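Local coordinates for protein PA0821 (PDB 7DRG) that probably acts as a type VI secretion immunity protein (antitoxin), neutralising a VRR-NUC nuclease effector in Pseudomonas aeruginosa, at residues Glu105-Phe111 / Ile129-Trp135; Glu195-Ala199 / Ser307-Gly311. One frame throughout, in Å; residues are numbered along the deposited sequence.

Contact 1: residues Glu105-Phe111 / Ile129-Trp135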
loop_
_atom_site.group_PDB
_atom_site.type_symbol
_atom_site.label_atom_id
_atom_site.label_comp_id
_atom_site.label_asym_id
_atom_site.label_seq_id
_atom_site.Cartn_x
_atom_site.Cartn_y
_atom_site.Cartn_z
ATOM N N GLU B 105 33.478 21.662 -20.838
ATOM C CA GLU B 105 32.053 21.948 -20.934
ATOM C C GLU B 105 31.274 20.845 -21.638
ATOM O O GLU B 105 30.057 20.754 -21.450
ATOM C CB GLU B 105 31.826 23.280 -21.648
ATOM C CG GLU B 105 32.339 23.325 -23.076
ATOM C CD GLU B 105 33.705 23.988 -23.195
ATOM O OE1 GLU B 105 34.432 24.072 -22.179
ATOM O OE2 GLU B 105 34.044 24.440 -24.311
ATOM N N ASP B 106 31.934 20.002 -22.430
ATOM C CA ASP B 106 31.236 18.926 -23.121
ATOM C C ASP B 106 31.229 17.611 -22.353
ATOM O O ASP B 106 30.666 16.628 -22.846
ATOM C CB ASP B 106 31.839 18.713 -24.513
ATOM C CG ASP B 106 31.371 19.754 -25.504
ATOM O OD1 ASP B 106 30.191 20.159 -25.423
ATOM O OD2 ASP B 106 32.178 20.171 -26.358
ATOM N N ASP B 107 31.818 17.562 -21.162
ATOM C CA ASP B 107 31.700 16.374 -20.331
ATOM C C ASP B 107 30.394 16.401 -19.541
ATOM O O ASP B 107 29.858 17.466 -19.222
ATOM C CB ASP B 107 32.887 16.263 -19.376
ATOM C CG ASP B 107 34.169 15.887 -20.089
ATOM O OD1 ASP B 107 34.141 14.945 -20.910
ATOM O OD2 ASP B 107 35.202 16.536 -19.831
ATOM N N HIS B 108 29.876 15.211 -19.249
ATOM C CA HIS B 108 28.664 15.046 -18.457
ATOM C C HIS B 108 29.039 14.923 -16.986
ATOM O O HIS B 108 29.898 14.115 -16.625
ATOM C CB HIS B 108 27.894 13.808 -18.938
ATOM C CG HIS B 108 26.857 13.302 -17.982
ATOM N ND1 HIS B 108 25.771 14.051 -17.582
ATOM C CD2 HIS B 108 26.726 12.099 -17.371
ATOM C CE1 HIS B 108 25.025 13.340 -16.756
ATOM N NE2 HIS B 108 25.581 12.150 -16.612
ATOM N N LEU B 109 28.419 15.739 -16.137
ATOM C CA LEU B 109 28.671 15.627 -14.706
ATOM C C LEU B 109 27.886 14.446 -14.158
ATOM O O LEU B 109 26.662 14.398 -14.298
ATOM C CB LEU B 109 28.258 16.895 -13.969
ATOM C CG LEU B 109 28.848 18.207 -14.455
ATOM C CD1 LEU B 109 28.649 19.240 -13.377
ATOM C CD2 LEU B 109 30.304 18.018 -14.806
ATOM N N SER B 110 28.583 13.508 -13.519
ATOM C CA SER B 110 27.919 12.349 -12.919
ATOM C C SER B 110 28.677 12.000 -11.642
ATOM O O SER B 110 29.780 11.452 -11.707
ATOM C CB SER B 110 27.880 11.170 -13.886
ATOM O OG SER B 110 27.229 10.051 -13.302
ATOM N N PHE B 111 28.091 12.336 -10.492
ATOM C CA PHE B 111 28.711 12.078 -9.196
ATOM C C PHE B 111 27.609 11.756 -8.208
ATOM O O PHE B 111 26.751 12.605 -7.942
ATOM C CB PHE B 111 29.512 13.285 -8.692
ATOM C CG PHE B 111 30.617 13.714 -9.611
ATOM C CD1 PHE B 111 31.852 13.089 -9.566
ATOM C CD2 PHE B 111 30.424 14.754 -10.508
ATOM C CE1 PHE B 111 32.873 13.486 -10.405
ATOM C CE2 PHE B 111 31.442 15.153 -11.360
ATOM C CZ PHE B 111 32.667 14.518 -11.306
ATOM N N ILE B 129 25.003 14.663 -8.262
ATOM C CA ILE B 129 25.033 15.657 -9.329
ATOM C C ILE B 129 24.791 14.961 -10.655
ATOM O O ILE B 129 25.467 13.977 -10.976
ATOM C CB ILE B 129 26.371 16.410 -9.384
ATOM C CG1 ILE B 129 26.615 17.180 -8.089
ATOM C CG2 ILE B 129 26.391 17.357 -10.588
ATOM C CD1 ILE B 129 28.063 17.641 -7.968
ATOM N N TYR B 130 23.847 15.482 -11.432
ATOM C CA TYR B 130 23.592 15.010 -12.792
ATOM C C TYR B 130 23.614 16.241 -13.692
ATOM O O TYR B 130 22.669 17.034 -13.688
ATOM C CB TYR B 130 22.267 14.257 -12.856
ATOM C CG TYR B 130 21.864 13.784 -14.232
ATOM C CD1 TYR B 130 22.294 12.564 -14.713
ATOM C CD2 TYR B 130 21.019 14.547 -15.024
ATOM C CE1 TYR B 130 21.917 12.121 -15.963
ATOM C CE2 TYR B 130 20.635 14.114 -16.271
ATOM C CZ TYR B 130 21.092 12.903 -16.735
ATOM O OH TYR B 130 20.718 12.454 -17.982
ATOM N N GLY B 131 24.700 16.414 -14.450
ATOM C CA GLY B 131 24.922 17.656 -15.165
ATOM C C GLY B 131 25.015 17.497 -16.666
ATOM O O GLY B 131 25.832 16.710 -17.150
ATOM N N LYS B 132 24.184 18.228 -17.407
ATOM C CA LYS B 132 24.129 18.079 -18.859
ATOM C C LYS B 132 25.371 18.666 -19.518
ATOM O O LYS B 132 25.949 19.647 -19.043
ATOM C CB LYS B 132 22.883 18.761 -19.422
ATOM C CG LYS B 132 21.582 18.330 -18.745
ATOM C CD LYS B 132 21.423 16.816 -18.785
ATOM C CE LYS B 132 21.139 16.336 -20.193
ATOM N NZ LYS B 132 21.041 14.844 -20.271
ATOM N N ARG B 133 25.761 18.063 -20.642
ATOM C CA ARG B 133 26.872 18.570 -21.435
ATOM C C ARG B 133 26.486 19.869 -22.131
ATOM O O ARG B 133 25.309 20.136 -22.393
ATOM C CB ARG B 133 27.293 17.543 -22.491
ATOM C CG ARG B 133 27.525 16.152 -21.959
ATOM C CD ARG B 133 27.562 15.161 -23.111
ATOM N NE ARG B 133 27.653 13.781 -22.654
ATOM C CZ ARG B 133 28.800 13.152 -22.419
ATOM N NH1 ARG B 133 29.952 13.782 -22.589
ATOM N NH2 ARG B 133 28.793 11.890 -22.010
ATOM N N SER B 134 27.505 20.672 -22.459
ATOM C CA SER B 134 27.259 21.936 -23.141
ATOM C C SER B 134 26.428 21.743 -24.407
ATOM O O SER B 134 25.467 22.482 -24.642
ATOM C CB SER B 134 28.591 22.616 -23.474
ATOM O OG SER B 134 28.398 23.726 -24.331
ATOM N N TRP B 135 26.788 20.758 -25.244
ATOM C CA TRP B 135 26.053 20.572 -26.494
ATOM C C TRP B 135 24.656 20.030 -26.250
ATOM O O TRP B 135 23.733 20.342 -27.009
ATOM C CB TRP B 135 26.810 19.650 -27.453
ATOM C CG TRP B 135 27.018 18.247 -26.973
ATOM C CD1 TRP B 135 28.145 17.749 -26.393
ATOM C CD2 TRP B 135 26.095 17.147 -27.062
ATOM N NE1 TRP B 135 27.983 16.421 -26.104
ATOM C CE2 TRP B 135 26.734 16.023 -26.504
ATOM C CE3 TRP B 135 24.788 17.007 -27.544
ATOM C CZ2 TRP B 135 26.122 14.778 -26.423
ATOM C CZ3 TRP B 135 24.175 15.766 -27.464
ATOM C CH2 TRP B 135 24.842 14.664 -26.903
HETATM O O HOH W 1 28.276 19.163 -17.581
HETATM O O HOH W 2 33.157 13.723 -23.197
#

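Contact 2: residues Glu195-Ala199 / Ser307-Gly311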
loop_
_atom_site.group_PDB
_atom_site.type_symbol
_atom_site.label_atom_id
_atom_site.label_comp_id
_atom_site.label_asym_id
_atom_site.label_seq_id
_atom_site.Cartn_x
_atom_site.Cartn_y
_atom_site.Cartn_z
ATOM N N GLU B 195 11.510 0.253 -6.840
ATOM C CA GLU B 195 10.413 1.162 -7.157
ATOM C C GLU B 195 9.062 0.674 -6.645
ATOM O O GLU B 195 8.263 1.518 -6.205
ATOM C CB GLU B 195 10.340 1.406 -8.671
ATOM C CG GLU B 195 11.517 2.200 -9.228
ATOM C CD GLU B 195 11.361 2.529 -10.702
ATOM O OE1 GLU B 195 10.594 1.826 -11.394
ATOM O OE2 GLU B 195 12.005 3.497 -11.168
ATOM N N PRO B 196 8.733 -0.624 -6.665
ATOM C CA PRO B 196 7.439 -1.030 -6.095
ATOM C C PRO B 196 7.287 -0.679 -4.627
ATOM O O PRO B 196 6.170 -0.365 -4.189
ATOM C CB PRO B 196 7.419 -2.547 -6.325
ATOM C CG PRO B 196 8.288 -2.753 -7.499
ATOM C CD PRO B 196 9.387 -1.744 -7.370
ATOM N N SER B 197 8.372 -0.742 -3.848
ATOM C CA SER B 197 8.307 -0.310 -2.454
ATOM C C SER B 197 7.953 1.165 -2.359
ATOM O O SER B 197 7.132 1.562 -1.524
ATOM C CB SER B 197 9.639 -0.583 -1.754
ATOM O OG SER B 197 9.999 -1.953 -1.834
ATOM N N GLU B 198 8.565 1.991 -3.211
ATOM C CA GLU B 198 8.241 3.412 -3.240
ATOM C C GLU B 198 6.786 3.646 -3.649
ATOM O O GLU B 198 6.096 4.494 -3.072
ATOM C CB GLU B 198 9.208 4.128 -4.186
ATOM C CG GLU B 198 8.984 5.619 -4.300
ATOM C CD GLU B 198 10.004 6.277 -5.209
ATOM O OE1 GLU B 198 10.144 5.851 -6.373
ATOM O OE2 GLU B 198 10.683 7.218 -4.751
ATOM N N ALA B 199 6.292 2.879 -4.626
ATOM C CA ALA B 199 4.914 3.062 -5.079
ATOM C C ALA B 199 3.916 2.696 -3.984
ATOM O O ALA B 199 2.900 3.379 -3.800
ATOM C CB ALA B 199 4.670 2.226 -6.336
ATOM N N SER B 307 5.515 8.855 -16.749
ATOM C CA SER B 307 5.597 7.836 -15.713
ATOM C C SER B 307 6.694 8.172 -14.707
ATOM O O SER B 307 7.745 8.717 -15.060
ATOM C CB SER B 307 5.840 6.469 -16.344
ATOM O OG SER B 307 4.719 6.111 -17.137
ATOM N N LEU B 308 6.419 7.878 -13.437
ATOM C CA LEU B 308 7.402 8.046 -12.376
ATOM C C LEU B 308 8.325 6.846 -12.249
ATOM O O LEU B 308 9.463 6.993 -11.786
ATOM C CB LEU B 308 6.691 8.283 -11.041
ATOM C CG LEU B 308 6.069 9.675 -10.908
ATOM C CD1 LEU B 308 4.995 9.686 -9.841
ATOM C CD2 LEU B 308 7.160 10.696 -10.597
ATOM N N HIS B 309 7.855 5.670 -12.660
ATOM C CA HIS B 309 8.552 4.403 -12.495
ATOM C C HIS B 309 8.678 3.698 -13.840
ATOM O O HIS B 309 8.040 4.073 -14.825
ATOM C CB HIS B 309 7.799 3.497 -11.506
ATOM C CG HIS B 309 7.894 3.951 -10.084
ATOM N ND1 HIS B 309 6.942 3.647 -9.135
ATOM C CD2 HIS B 309 8.836 4.690 -9.452
ATOM C CE1 HIS B 309 7.297 4.177 -7.977
ATOM N NE2 HIS B 309 8.446 4.809 -8.142
ATOM N N GLY B 310 9.506 2.660 -13.873
ATOM C CA GLY B 310 9.553 1.768 -15.013
ATOM C C GLY B 310 8.316 0.886 -15.091
ATOM O O GLY B 310 7.430 0.910 -14.237
ATOM N N GLY B 311 8.264 0.084 -16.153
ATOM C CA GLY B 311 7.128 -0.801 -16.350
ATOM C C GLY B 311 7.138 -1.986 -15.400
ATOM O O GLY B 311 8.179 -2.416 -14.905
HETATM O O HOH W 3 11.872 6.232 -10.574
#

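Contact 1: residues Glu105-Phe111 / Ile129-Trp135
His108 ND1 and Leu109 N both donate to the carbonyl oxygen of Gly131. They arrive from opposite faces of the carbonyl plane. His108 ND1 lies 2.7 Å from Gly131 O, well above that plane, and the oxygen is tilted 28° out of the imidazole plane. The bond fixes ND1 as the protonated donor. Beyond the strand ends, Arg133 NH1 donates to Asp106 O at 2.9 Å, lying in the carbonyl plane. The Arg133 chain is extended from CG to NE, and CG, CD and NH1 all run close to that same oxygen. Ser134 N donates to Glu105 O at 2.7 Å. This ties the first turn of helix 134-139 to the loop before strand 109-114, with Arg133 at the N-cap position. One water bridges Asp107 O and Lys132 O, 2.8 Å from each.

The two strands form an antiparallel beta hairpin. Leu109 with Gly131 and Phe111 with Ile129 are hydrogen-bonded pairs, and Ser110 with Tyr130 is the non-hydrogen-bonded pair between them. Tyr130 also bonds the backbone of Val145, so strand 126-131 pairs with strand 144-151 on its other edge.

CG of His108 is anti to the backbone N (chi1 163°), which carries the ring over to Tyr130. The imidazole edge points at the tyrosine face in an offset T-shaped stack, planes at 75°. His108 CE1 is 3.4 Å from Tyr130 CE1. The guanidinium of Arg133 lays one face against His108 CB. On the other side of the strands, Leu109 CB meets Ile129 CG2 at 3.9 Å, and helices 96-101 and 52-69 pack against Leu109.

Contact 2: residues Glu195-Ala199 / Ser307-Gly311
Glu195 reaches out from helix 191-204 along the face of His309. Its CB sits almost over the centre of the imidazole, 3.8 Å from the ring centroid and 13° off the ring normal. This is a CH-pi contact. CG is anti to the carbonyl carbon of Glu195 (chi1 -68°), and the chain is extended beyond it. The next two carbons therefore travel along the ring: Glu195 CG lies 3.7 Å from His309 CD2, and Glu195 CD follows close to the same atom. Glu195 and His309 lie alongside one another and point in opposite senses. At the tip the carboxylate divides its work. Gly310 N donates to Glu195 OE1 at 2.8 Å, meeting the oxygen on its syn side. OE1 also pairs with Arg318 in a salt bridge. Glu195 OE2 accepts a hydrogen bond from a water that also donates to Leu308 O.

The His309 ring is held around its edge as well. Its NE2 donates to Glu198 OE1 at 2.7 Å, with an angle of 164° at the hydrogen. The oxygen lies near the ring plane and is met on its anti side. Ala199 CB touches the ring edge at His309 CE1, 3.7 Å away. ND1 of His309 has a partner of its own in Leu319 N.

The contact joins helix 191-204 to the loop between helices 288-297 and 321-328. Most of the residues that meet here are buried. ND1 accepts a backbone N-H while NE2 donates to a carboxylate, so a neutral ring protonated on NE2 is consistent with the bonding. The carboxylate of Glu198 would probably polarise that ring, and Arg318 would tend to keep Glu195 ionised.

How the contacts relate
Contact 1 closes before contact 2 opens along the chain. Their centres are 26 Å apart, their nearest atoms about 14 Å, and they share no helix or strand. Contact 1 is partly buried and lies farther from the centre of the chain. It joins the strands of a hairpin, and the loop before them to the start of a helix, chiefly through backbone bonds. Its segments are only 18 residues apart. Contact 2 is buried and joins a helix to a loop 108 residues away. Carboxylate side chains do most of its polar work. A histidine near the middle serves a backbone acceptor in the first and a carboxylate in the second. Both contacts lie within the range of the VRR-NUC immunity family.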